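Local coordinates for protein endonuclease NucS (Pyrococcus abyssi, PDB 2VLD) that cleaves the 3' and 5' single-stranded extremities of branched DNA structures, working as a homodimer that binds single-stranded DNA and interacts with PCNA, at residues 81-84 and 88-91; 172-177 and 189-194. The protein carries 2 engineered substitutions. All coordinates share one frame; numbering follows the deposited sequence.

Contact 1. Residues 81-84 and 88-91. Engineered in segment 88-91: Met89 (natural residue Ile).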
loop_
_atom_site.group_PDB
_atom_site.type_symbol
_atom_site.label_atom_id
_atom_site.label_comp_id
_atom_site.label_asym_id
_atom_site.label_seq_id
_atom_site.Cartn_x
_atom_site.Cartn_y
_atom_site.Cartn_z
ATOM N N LYS A 81 -5.944 -14.164 9.112
ATOM C CA LYS A 81 -5.149 -15.383 8.894
ATOM C C LYS A 81 -5.024 -15.695 7.396
ATOM O O LYS A 81 -5.987 -15.543 6.648
ATOM C CB LYS A 81 -5.749 -16.549 9.706
ATOM C CG LYS A 81 -5.193 -17.952 9.427
ATOM C CD LYS A 81 -3.752 -18.145 9.899
ATOM C CE LYS A 81 -3.171 -19.446 9.348
ATOM N NZ LYS A 81 -1.735 -19.620 9.714
ATOM N N VAL A 82 -3.832 -16.122 6.979
ATOM C CA VAL A 82 -3.517 -16.344 5.569
ATOM C C VAL A 82 -3.438 -17.825 5.200
ATOM O O VAL A 82 -2.900 -18.633 5.958
ATOM C CB VAL A 82 -2.197 -15.655 5.166
ATOM C CG1 VAL A 82 -2.063 -15.607 3.650
ATOM C CG2 VAL A 82 -2.132 -14.239 5.723
ATOM N N THR A 83 -3.946 -18.155 4.015
ATOM C CA THR A 83 -4.139 -19.525 3.567
ATOM C C THR A 83 -3.870 -19.618 2.068
ATOM O O THR A 83 -4.156 -18.672 1.345
ATOM C CB THR A 83 -5.584 -19.963 3.902
ATOM O OG1 THR A 83 -5.599 -20.572 5.194
ATOM C CG2 THR A 83 -6.140 -20.947 2.897
ATOM N N PHE A 84 -3.325 -20.746 1.604
ATOM C CA PHE A 84 -3.020 -20.925 0.176
ATOM C C PHE A 84 -3.450 -22.284 -0.417
ATOM O O PHE A 84 -3.268 -23.321 0.222
ATOM C CB PHE A 84 -1.530 -20.666 -0.071
ATOM C CG PHE A 84 -1.115 -20.823 -1.502
ATOM C CD1 PHE A 84 -1.695 -20.052 -2.502
ATOM C CD2 PHE A 84 -0.141 -21.739 -1.852
ATOM C CE1 PHE A 84 -1.316 -20.202 -3.832
ATOM C CE2 PHE A 84 0.247 -21.896 -3.176
ATOM C CZ PHE A 84 -0.343 -21.127 -4.167
ATOM N N SER A 88 -4.742 -17.067 -2.616
ATOM C CA SER A 88 -4.404 -16.619 -1.278
ATOM C C SER A 88 -5.701 -16.081 -0.694
ATOM O O SER A 88 -6.383 -15.274 -1.339
ATOM C CB SER A 88 -3.309 -15.555 -1.298
ATOM O OG SER A 88 -2.119 -16.076 -1.854
HETATM N N MSE A 89 -6.064 -16.566 0.493
HETATM C CA MSE A 89 -7.192 -16.031 1.235
HETATM C C MSE A 89 -6.727 -15.416 2.538
HETATM O O MSE A 89 -5.857 -15.951 3.227
HETATM C CB MSE A 89 -8.220 -17.111 1.578
HETATM C CG MSE A 89 -8.899 -17.806 0.413
HETATM SE SE MSE A 89 -8.447 -19.710 0.338
HETATM C CE MSE A 89 -9.892 -20.558 1.376
ATOM N N ILE A 90 -7.329 -14.292 2.885
ATOM C CA ILE A 90 -7.187 -13.763 4.221
ATOM C C ILE A 90 -8.579 -13.671 4.821
ATOM O O ILE A 90 -9.463 -12.999 4.274
ATOM C CB ILE A 90 -6.330 -12.441 4.254
ATOM C CG1 ILE A 90 -6.007 -12.025 5.688
ATOM C CG2 ILE A 90 -6.999 -11.320 3.557
ATOM C CD1 ILE A 90 -4.504 -11.649 5.912
ATOM N N SER A 91 -8.782 -14.422 5.899
ATOM C CA SER A 91 -10.053 -14.446 6.595
ATOM C C SER A 91 -9.890 -13.831 7.964
ATOM O O SER A 91 -8.979 -14.184 8.720
ATOM C CB SER A 91 -10.591 -15.875 6.754
ATOM O OG SER A 91 -10.580 -16.567 5.525
#

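Contact 2. Residues 172-177 and 189-194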
loop_
_atom_site.group_PDB
_atom_site.type_symbol
_atom_site.label_atom_id
_atom_site.label_comp_id
_atom_site.label_asym_id
_atom_site.label_seq_id
_atom_site.Cartn_x
_atom_site.Cartn_y
_atom_site.Cartn_z
ATOM N N VAL A 172 17.922 32.080 8.308
ATOM C CA VAL A 172 17.309 30.768 8.444
ATOM C C VAL A 172 18.122 29.908 9.411
ATOM O O VAL A 172 19.329 29.781 9.244
ATOM C CB VAL A 172 17.242 30.094 7.069
ATOM C CG1 VAL A 172 16.924 28.620 7.191
ATOM C CG2 VAL A 172 16.213 30.763 6.252
ATOM N N LEU A 173 17.470 29.339 10.422
ATOM C CA LEU A 173 18.099 28.323 11.290
ATOM C C LEU A 173 17.507 26.937 11.045
ATOM O O LEU A 173 16.288 26.758 11.049
ATOM C CB LEU A 173 17.945 28.650 12.777
ATOM C CG LEU A 173 18.431 29.951 13.406
ATOM C CD1 LEU A 173 18.244 29.868 14.921
ATOM C CD2 LEU A 173 19.877 30.245 13.057
ATOM N N GLU A 174 18.379 25.964 10.820
ATOM C CA GLU A 174 18.018 24.557 10.788
ATOM C C GLU A 174 18.594 23.890 12.040
ATOM O O GLU A 174 19.812 23.839 12.207
ATOM C CB GLU A 174 18.578 23.913 9.519
ATOM C CG GLU A 174 18.205 22.448 9.301
ATOM C CD GLU A 174 16.729 22.242 8.972
ATOM O OE1 GLU A 174 15.965 23.235 8.903
ATOM O OE2 GLU A 174 16.324 21.075 8.792
ATOM N N LEU A 175 17.719 23.404 12.918
ATOM C CA LEU A 175 18.148 22.779 14.178
ATOM C C LEU A 175 18.114 21.261 14.110
ATOM O O LEU A 175 17.069 20.650 13.880
ATOM C CB LEU A 175 17.280 23.224 15.363
ATOM C CG LEU A 175 16.648 24.611 15.432
ATOM C CD1 LEU A 175 15.746 24.693 16.636
ATOM C CD2 LEU A 175 17.707 25.703 15.476
ATOM N N LYS A 176 19.269 20.652 14.317
ATOM C CA LYS A 176 19.345 19.211 14.522
ATOM C C LYS A 176 19.874 18.976 15.934
ATOM O O LYS A 176 20.565 19.832 16.487
ATOM C CB LYS A 176 20.220 18.551 13.448
ATOM C CG LYS A 176 19.616 18.629 12.033
ATOM C CD LYS A 176 18.796 17.381 11.668
ATOM C CE LYS A 176 17.454 17.732 10.987
ATOM N NZ LYS A 176 17.534 18.371 9.627
ATOM N N ARG A 177 19.517 17.845 16.533
ATOM C CA ARG A 177 19.932 17.551 17.908
ATOM C C ARG A 177 21.046 16.504 17.980
ATOM O O ARG A 177 21.621 16.274 19.048
ATOM C CB ARG A 177 18.737 17.113 18.758
ATOM C CG ARG A 177 18.050 15.872 18.229
ATOM C CD ARG A 177 17.333 15.117 19.330
ATOM N NE ARG A 177 16.368 14.188 18.755
ATOM C CZ ARG A 177 15.132 14.519 18.392
ATOM N NH1 ARG A 177 14.688 15.764 18.548
ATOM N NH2 ARG A 177 14.333 13.599 17.873
ATOM N N LYS A 189 19.915 24.305 2.788
ATOM C CA LYS A 189 20.206 24.948 1.510
ATOM C C LYS A 189 18.926 25.247 0.745
ATOM O O LYS A 189 18.724 26.369 0.294
ATOM C CB LYS A 189 21.144 24.092 0.655
ATOM C CG LYS A 189 21.482 24.731 -0.683
ATOM C CD LYS A 189 22.492 23.923 -1.490
ATOM C CE LYS A 189 22.519 24.367 -2.964
ATOM N NZ LYS A 189 22.720 25.844 -3.127
ATOM N N ARG A 190 18.062 24.243 0.620
ATOM C CA ARG A 190 16.805 24.391 -0.103
ATOM C C ARG A 190 15.994 25.568 0.435
ATOM O O ARG A 190 15.460 26.362 -0.340
ATOM C CB ARG A 190 15.997 23.100 -0.030
ATOM C CG ARG A 190 14.895 23.015 -1.063
ATOM C CD ARG A 190 14.224 21.660 -1.067
ATOM N NE ARG A 190 13.174 21.581 -0.061
ATOM C CZ ARG A 190 13.214 20.789 1.009
ATOM N NH1 ARG A 190 14.252 19.989 1.216
ATOM N NH2 ARG A 190 12.205 20.789 1.863
ATOM N N TYR A 191 15.933 25.686 1.761
ATOM C CA TYR A 191 15.200 26.765 2.419
ATOM C C TYR A 191 15.828 28.095 2.086
ATOM O O TYR A 191 15.128 29.037 1.732
ATOM C CB TYR A 191 15.158 26.578 3.941
ATOM C CG TYR A 191 14.617 25.246 4.402
ATOM C CD1 TYR A 191 15.147 24.619 5.526
ATOM C CD2 TYR A 191 13.577 24.609 3.718
ATOM C CE1 TYR A 191 14.662 23.403 5.961
ATOM C CE2 TYR A 191 13.082 23.382 4.142
ATOM C CZ TYR A 191 13.629 22.785 5.265
ATOM O OH TYR A 191 13.150 21.570 5.701
ATOM N N VAL A 192 17.155 28.156 2.179
ATOM C CA VAL A 192 17.894 29.388 1.905
ATOM C C VAL A 192 17.680 29.850 0.455
ATOM O O VAL A 192 17.283 30.987 0.218
ATOM C CB VAL A 192 19.397 29.239 2.268
ATOM C CG1 VAL A 192 20.205 30.435 1.791
ATOM C CG2 VAL A 192 19.563 29.067 3.764
ATOM N N ASP A 193 17.910 28.945 -0.493
ATOM C CA ASP A 193 17.713 29.225 -1.911
ATOM C C ASP A 193 16.303 29.714 -2.210
ATOM O O ASP A 193 16.134 30.697 -2.926
ATOM C CB ASP A 193 18.026 27.989 -2.756
ATOM C CG ASP A 193 19.512 27.682 -2.820
ATOM O OD1 ASP A 193 20.332 28.564 -2.472
ATOM O OD2 ASP A 193 19.860 26.553 -3.227
ATOM N N SER A 194 15.303 29.030 -1.654
ATOM C CA SER A 194 13.898 29.430 -1.777
ATOM C C SER A 194 13.703 30.886 -1.349
ATOM O O SER A 194 13.050 31.663 -2.039
ATOM C CB SER A 194 13.011 28.487 -0.944
ATOM O OG SER A 194 11.666 28.935 -0.855
#

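Contact 1. Residues 81-84 and 88-91
Val82 lays its CG2 methyl against the end of Ile90, CG2 to CD1 3.5 Å, the two branches crossing at a slant on one face of the antiparallel pair. With CG1 anti to the backbone N (chi1 -166°), CG2 is set beside that N, anti to the carbonyl carbon, and it is this methyl that meets Ile90. Phe84 and Ser88 follow on the same face, and the phenyl ring reaches on to Ile15, Lys16 and Leu19 of helix 12-25. The other face carries Thr83, whose CG2 meets SE of Met89, an engineered selenomethionine in place of isoleucine, at 3.7 Å. Four backbone hydrogen bonds fix the register. Lys81 N reaches Ser91 O at 3.1 Å and nearly straight (171° at the hydrogen), while Ser91 N returns the bond to Lys81 O. Thr83 and Met89 form the second hydrogen-bonded pair, in which Thr83 N to Met89 O is the more bent bond (137°). Through Ile90 and Ser88, which bond to Leu100 and Val102, strand 87-92 continues the sheet into strand 98-104. Strands 81-84 and 87-92, joined by a short connection, thus form a beta hairpin of the N-terminal PH-like domain.

Contact 2. Residues 172-177 and 189-194
Strand 172-175 and helix 189-194 run almost antiparallel, 166° between their directions, with the segment axes 9.1 Å apart at closest approach. They are the first strand and the crossover helix of a beta-alpha-beta unit completed by strand 203-209, in the C-terminal domain of the PDDEXK nuclease clan. Strand 172-175 pairs in parallel with 203-209, as such a crossover requires. Near the start of the strand segment the contact is apolar: Val172 CB faces Val192 CG2 at 4.2 Å, and Val172 CG1 lies 4.2 Å from Tyr191 CB. Both valines are buried, and Val172 also packs on Leu195, one helical turn beyond Tyr191.

Farther along the strand, Glu174 brings a carboxylate to the helix. Lys176 NZ approaches Glu174 OE2 from the anti side at 3.1 Å in a salt bridge, and Gln187 NE2 binds the same oxygen. Asp160 OD2 lies close to Glu174 OE1. Asp160, Glu174 and Lys176 match the D...EXK signature of the clan, and are therefore probably part of the nuclease active site, which the C-terminal region is known to hold. A glutamine in place of Glu174 would probably leave the Lys176 ammonium group without its charged mate. No hydrogen bond crosses between the segments; the Tyr191 hydroxyl bonds to Glu40 of the second subunit, so the ring reaches from this core to the dimer partner. The glutamate meets that ring at its edge: Glu174 CG stands anti to the backbone N (chi1 -176°) and the chain then bends at chi2, which turns the carboxylate plane 49° from the ring plane and sets Glu174 OE1 3.2 Å from Tyr191 CE1.

Along the chain the two contacts follow one another, 81-91 first and 172-194 later, and they share no strand, helix or sheet. Their centres lie 48 Å apart and their nearest atoms about 34 Å apart, on opposite sides of the chain's centre. Residues 81-84 and 88-91 belong to the antiparallel sheet of the N-terminal domain, which contains the binding site for single-stranded DNA; 172-177 and 189-194 belong to the five-stranded mixed sheet and its crossover helix in the C-terminal domain, which contains the nuclease site. This separation fits two independent domains joined by a small linker. In the dimer the N-terminal domain of the second subunit meets the C-terminal domain at contact 2, its Glu40 bonding to residues of 189-194.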